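Local coordinates for maternal protein tudor (Drosophila melanogaster, PDB 3NTK), which binds the Piwi protein Aubergine in a methylarginine-dependent manner through its last extended Tudor domain, and is required in oogenesis for primordial germ cell formation, at residues 71-76 / 88-93. Numbering follows the deposited sequence.
Sequences KVLDDG and NAVTQQ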
ATOM      1  N   LYS A  71      10.859 -12.448   1.646  1.00 34.87           N
ATOM      2  CA  LYS A  71      11.738 -13.529   1.210  1.00 35.80           C
ATOM      3  C   LYS A  71      13.194 -13.156   1.449  1.00 35.78           C
ATOM      4  O   LYS A  71      13.604 -12.036   1.152  1.00 34.31           O
ATOM      5  CB  LYS A  71      11.557 -13.804  -0.284  1.00 38.41           C
ATOM      6  CG  LYS A  71      10.188 -14.304  -0.699  1.00 42.76           C
ATOM      7  CD  LYS A  71      10.152 -14.572  -2.198  1.00 46.81           C
ATOM      8  CE  LYS A  71      11.189 -15.621  -2.595  1.00 50.93           C
ATOM      9  NZ  LYS A  71      11.253 -15.835  -4.070  1.00 52.85           N
ATOM     10  N   VAL A  72      13.969 -14.093   1.983  1.00 35.01           N
ATOM     11  CA  VAL A  72      15.388 -13.856   2.217  1.00 36.41           C
ATOM     12  C   VAL A  72      16.144 -14.453   1.031  1.00 37.59           C
ATOM     13  O   VAL A  72      16.082 -15.658   0.787  1.00 36.44           O
ATOM     14  CB  VAL A  72      15.869 -14.525   3.520  1.00 36.11           C
ATOM     15  CG1 VAL A  72      17.376 -14.350   3.668  1.00 37.05           C
ATOM     16  CG2 VAL A  72      15.147 -13.912   4.718  1.00 34.99           C
ATOM     17  N   LEU A  73      16.845 -13.601   0.291  1.00 38.58           N
ATOM     18  CA  LEU A  73      17.601 -14.032  -0.882  1.00 40.58           C
ATOM     19  C   LEU A  73      19.093 -14.103  -0.574  1.00 42.70           C
ATOM     20  O   LEU A  73      19.505 -13.979   0.579  1.00 42.76           O
ATOM     21  CB  LEU A  73      17.365 -13.057  -2.038  1.00 39.24           C
ATOM     22  CG  LEU A  73      15.909 -12.730  -2.371  1.00 39.48           C
ATOM     23  CD1 LEU A  73      15.865 -11.611  -3.398  1.00 40.46           C
ATOM     24  CD2 LEU A  73      15.201 -13.974  -2.888  1.00 39.10           C
ATOM     25  N   ASP A  74      19.905 -14.294  -1.610  1.00 45.36           N
ATOM     26  CA  ASP A  74      21.347 -14.381  -1.428  1.00 47.22           C
ATOM     27  C   ASP A  74      22.019 -13.014  -1.432  1.00 46.72           C
ATOM     28  O   ASP A  74      21.440 -12.024  -1.883  1.00 46.42           O
ATOM     29  CB  ASP A  74      21.971 -15.257  -2.518  1.00 50.16           C
ATOM     30  CG  ASP A  74      21.487 -16.691  -2.462  1.00 53.61           C
ATOM     31  OD1 ASP A  74      20.298 -16.931  -2.766  1.00 55.45           O
ATOM     32  OD2 ASP A  74      22.294 -17.578  -2.105  1.00 54.38           O
ATOM     33  N   ASP A  75      23.246 -12.977  -0.921  1.00 47.11           N
ATOM     34  CA  ASP A  75      24.036 -11.756  -0.857  1.00 47.39           C
ATOM     35  C   ASP A  75      23.395 -10.667  -0.001  1.00 46.45           C
ATOM     36  O   ASP A  75      23.410  -9.490  -0.363  1.00 47.15           O
ATOM     37  CB  ASP A  75      24.289 -11.232  -2.270  1.00 49.35           C
ATOM     38  CG  ASP A  75      25.020 -12.238  -3.134  1.00 51.55           C
ATOM     39  OD1 ASP A  75      26.075 -12.738  -2.689  1.00 53.51           O
ATOM     40  OD2 ASP A  75      24.546 -12.529  -4.253  1.00 52.92           O
ATOM     41  N   GLY A  76      22.838 -11.070   1.137  1.00 45.29           N
ATOM     42  CA  GLY A  76      22.207 -10.118   2.034  1.00 42.92           C
ATOM     43  C   GLY A  76      21.003  -9.401   1.453  1.00 41.07           C
ATOM     44  O   GLY A  76      20.565  -8.383   1.992  1.00 40.90           O
ATOM     45  N   ASN A  88       6.381  -3.763  -3.289  1.00 29.10           N
ATOM     46  CA  ASN A  88       7.442  -4.694  -2.928  1.00 30.21           C
ATOM     47  C   ASN A  88       8.699  -4.378  -3.725  1.00 31.65           C
ATOM     48  O   ASN A  88       8.627  -3.882  -4.849  1.00 32.42           O
ATOM     49  CB  ASN A  88       7.013  -6.135  -3.214  1.00 31.50           C
ATOM     50  CG  ASN A  88       5.935  -6.616  -2.270  1.00 32.97           C
ATOM     51  OD1 ASN A  88       4.940  -5.936  -2.058  1.00 36.49           O
ATOM     52  ND2 ASN A  88       6.128  -7.797  -1.703  1.00 35.44           N
ATOM     53  N   ALA A  89       9.851  -4.672  -3.138  1.00 30.47           N
ATOM     54  CA  ALA A  89      11.118  -4.417  -3.804  1.00 30.39           C
ATOM     55  C   ALA A  89      12.222  -5.215  -3.140  1.00 30.65           C
ATOM     56  O   ALA A  89      12.109  -5.603  -1.978  1.00 29.91           O
ATOM     57  CB  ALA A  89      11.444  -2.935  -3.744  1.00 29.28           C
ATOM     58  N   VAL A  90      13.283  -5.473  -3.894  1.00 30.35           N
ATOM     59  CA  VAL A  90      14.428  -6.209  -3.381  1.00 30.32           C
ATOM     60  C   VAL A  90      15.419  -5.154  -2.916  1.00 30.10           C
ATOM     61  O   VAL A  90      15.692  -4.199  -3.642  1.00 29.66           O
ATOM     62  CB  VAL A  90      15.090  -7.062  -4.484  1.00 32.21           C
ATOM     63  CG1 VAL A  90      16.335  -7.747  -3.935  1.00 31.65           C
ATOM     64  CG2 VAL A  90      14.100  -8.095  -5.008  1.00 32.37           C
ATOM     65  N   THR A  91      15.940  -5.315  -1.705  1.00 28.86           N
ATOM     66  CA  THR A  91      16.891  -4.353  -1.161  1.00 30.72           C
ATOM     67  C   THR A  91      17.960  -5.038  -0.319  1.00 29.16           C
ATOM     68  O   THR A  91      17.834  -6.208   0.022  1.00 28.76           O
ATOM     69  CB  THR A  91      16.170  -3.293  -0.297  1.00 32.53           C
ATOM     70  OG1 THR A  91      17.119  -2.327   0.172  1.00 33.41           O
ATOM     71  CG2 THR A  91      15.487  -3.947   0.897  1.00 32.75           C
ATOM     72  N   GLN A  92      19.021  -4.304   0.000  1.00 30.27           N
ATOM     73  CA  GLN A  92      20.116  -4.834   0.807  1.00 30.87           C
ATOM     74  C   GLN A  92      20.347  -3.966   2.035  1.00 29.06           C
ATOM     75  O   GLN A  92      21.163  -4.301   2.890  1.00 31.41           O
ATOM     76  CB  GLN A  92      21.418  -4.869  -0.000  1.00 33.64           C
ATOM     77  CG  GLN A  92      21.413  -5.797  -1.195  1.00 38.80           C
ATOM     78  CD  GLN A  92      22.762  -5.836  -1.890  1.00 40.66           C
ATOM     79  OE1 GLN A  92      23.265  -4.809  -2.342  1.00 41.99           O
ATOM     80  NE2 GLN A  92      23.355  -7.022  -1.970  1.00 42.30           N
ATOM     81  N   GLN A  93      19.630  -2.851   2.122  1.00 27.03           N
ATOM     82  CA  GLN A  93      19.809  -1.930   3.237  1.00 26.28           C
ATOM     83  C   GLN A  93      18.684  -2.009   4.262  1.00 25.34           C
ATOM     84  O   GLN A  93      17.545  -1.636   3.975  1.00 25.54           O
ATOM     85  CB  GLN A  93      19.929  -0.499   2.703  1.00 28.12           C
ATOM     86  CG  GLN A  93      21.030  -0.317   1.657  1.00 31.66           C
ATOM     87  CD  GLN A  93      22.393  -0.795   2.144  1.00 35.53           C
ATOM     88  OE1 GLN A  93      22.750  -0.606   3.307  1.00 35.48           O
ATOM     89  NE2 GLN A  93      23.167  -1.403   1.247  1.00 37.46           N
TER
HETATM   90  O   HOH W   1      22.282  -6.848   3.366  1.00 39.31           O
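Q92 reaches across to the backbone of D75 and G76, and its CB, CG, CD and NE2 meet their carbonyl oxygens in turn. CB lies 4.1 Å from G76 O, and CG, anti to the carbonyl carbon (chi1 -64°), stays beside that same oxygen at 4.2 Å. Beyond CG the chain runs extended, bringing CD to 4.0 Å from D75 O. At the tip NE2 donates to D75 O over 2.9 Å, nearly in line with the carbonyl (C=O...N 164°) but bent at the hydrogen (138°), D75 O being tilted out of the plane of the Q92 amide. A water that donates to both G76 O and Q92 O links the two backbones.

The contact lies on the surface of the Tudor domain, an SH3-like fold, where the loop between strands 63-72 and 78-82 meets residues of strand 87-95. Positive phi at G76 in this loop favours glycine. Strand 78-82 separates strand 63-72 from strand 87-95, whose T91 pairs by backbone with C78.

Nearer the strand body, L73 CD1 meets V90 CG1 at 3.9 Å, the two side chains crossing at about a right angle on an exposed surface. T91 turns its CB away; its OG1 accepts from Q93 N in an ST turn and also hydrogen-bonds Q57 O on strand 53-58.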